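FACT complex subunit SPT16 (Ashbya gossypii, PDB 6A8M) probably acts, as a subunit of the FACT histone chaperone, to reorganise nucleosomes during transcription, replication and repair, this chain being its N-terminal peptidase-like region. Local coordinates at residues V365-L368 with F373-S376. Numbering follows the deposited sequence.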
loop_
_atom_site.group_PDB
_atom_site.type_symbol
_atom_site.label_atom_id
_atom_site.label_comp_id
_atom_site.label_asym_id
_atom_site.label_seq_id
_atom_site.Cartn_x
_atom_site.Cartn_y
_atom_site.Cartn_z
ATOM N N VAL A 365 4.023 9.609 11.340
ATOM C CA VAL A 365 5.262 8.874 11.079
ATOM C C VAL A 365 4.999 7.650 10.209
ATOM O O VAL A 365 5.729 6.660 10.272
ATOM C CB VAL A 365 6.004 8.505 12.385
ATOM C CG1 VAL A 365 6.515 9.796 13.062
ATOM C CG2 VAL A 365 5.149 7.671 13.353
ATOM N N GLY A 366 4.018 7.747 9.327
ATOM C CA GLY A 366 3.845 6.712 8.333
ATOM C C GLY A 366 2.488 6.061 8.421
ATOM O O GLY A 366 1.524 6.661 8.921
ATOM N N SER A 367 2.380 4.834 7.932
ATOM C CA SER A 367 1.086 4.168 7.960
ATOM C C SER A 367 1.274 2.664 7.875
ATOM O O SER A 367 2.348 2.165 7.543
ATOM C CB SER A 367 0.203 4.628 6.803
ATOM O OG SER A 367 0.613 4.012 5.598
ATOM N N LEU A 368 0.192 1.946 8.185
ATOM C CA LEU A 368 0.074 0.570 7.725
ATOM C C LEU A 368 0.227 0.525 6.206
ATOM O O LEU A 368 -0.228 1.428 5.496
ATOM C CB LEU A 368 -1.283 0.007 8.161
ATOM C CG LEU A 368 -1.508 -1.486 8.355
ATOM C CD1 LEU A 368 -0.622 -2.082 9.436
ATOM C CD2 LEU A 368 -2.999 -1.676 8.718
ATOM N N PHE A 373 -0.842 0.994 -0.643
ATOM C CA PHE A 373 0.427 1.638 -0.306
ATOM C C PHE A 373 0.323 2.431 0.990
ATOM O O PHE A 373 1.209 2.342 1.860
ATOM C CB PHE A 373 0.913 2.563 -1.425
ATOM C CG PHE A 373 2.200 3.209 -1.088
ATOM C CD1 PHE A 373 3.365 2.459 -1.095
ATOM C CD2 PHE A 373 2.260 4.546 -0.683
ATOM C CE1 PHE A 373 4.575 3.020 -0.740
ATOM C CE2 PHE A 373 3.475 5.102 -0.322
ATOM C CZ PHE A 373 4.628 4.335 -0.351
ATOM N N ARG A 374 -0.757 3.189 1.152
ATOM C CA ARG A 374 -0.999 3.971 2.363
ATOM C C ARG A 374 -2.425 3.721 2.834
ATOM O O ARG A 374 -3.392 4.098 2.159
ATOM C CB ARG A 374 -0.760 5.463 2.121
ATOM C CG ARG A 374 -0.914 6.313 3.406
ATOM C CD ARG A 374 -0.778 7.785 3.093
ATOM N NE ARG A 374 -0.730 8.600 4.316
ATOM C CZ ARG A 374 0.374 8.792 5.042
ATOM N NH1 ARG A 374 1.522 8.225 4.692
ATOM N NH2 ARG A 374 0.318 9.555 6.142
ATOM N N ASP A 375 -2.550 3.051 3.974
ATOM C CA ASP A 375 -3.855 2.813 4.587
ATOM C C ASP A 375 -4.212 4.031 5.424
ATOM O O ASP A 375 -3.730 4.201 6.552
ATOM C CB ASP A 375 -3.814 1.543 5.417
ATOM C CG ASP A 375 -5.180 1.142 5.946
ATOM O OD1 ASP A 375 -6.104 1.990 6.010
ATOM O OD2 ASP A 375 -5.306 -0.033 6.341
ATOM N N SER A 376 -5.094 4.878 4.879
ATOM C CA SER A 376 -5.492 6.109 5.546
ATOM C C SER A 376 -6.289 5.870 6.811
ATOM O O SER A 376 -6.477 6.811 7.585
ATOM C CB SER A 376 -6.310 6.963 4.589
ATOM O OG SER A 376 -5.501 7.293 3.473
HETATM O O HOH W 1 2.301 4.235 3.346
#
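Asp375 and Leu368 meet through both backbone and side chain: the amide N of Asp375 donates to Leu368 O at 3.2 Å, with an N-H...O angle of 165°, while the two side chains run side by side in the same direction. Leu368 CD2 comes within 3.7 Å of Asp375 OD2, a carboxylate oxygen that is itself hydrogen-bonded to Ser171 OG, and Asp375 OD1 accepts a hydrogen bond from the backbone N of Gln377. The same Leu368 carbonyl has a second donor, Ser367 OG at 2.7 Å, which approaches from the opposite face of its plane. Here the last carbonyl of a strand takes up an amide of the loop that follows: strand 364-368 of the M24 peptidase-like domain leads through this loop to strand 379-381, its antiparallel neighbour at the sheet edge. Water 1 donates to Ser367 OG and to Phe373 O, joining the two segments once more. The Arg374 chain, stretched out from a chi1 of -176°, runs its CG 3.5 Å from Ser367 OG and so carries one guanidinium face over Ser367 CB; its NH2 is hydrogen-bonded to Asn364 OD1. An alanine at Ser367 lacks OG, and strand end and loop would probably lose their water link, leaving Leu368 O to Asp375 N alone.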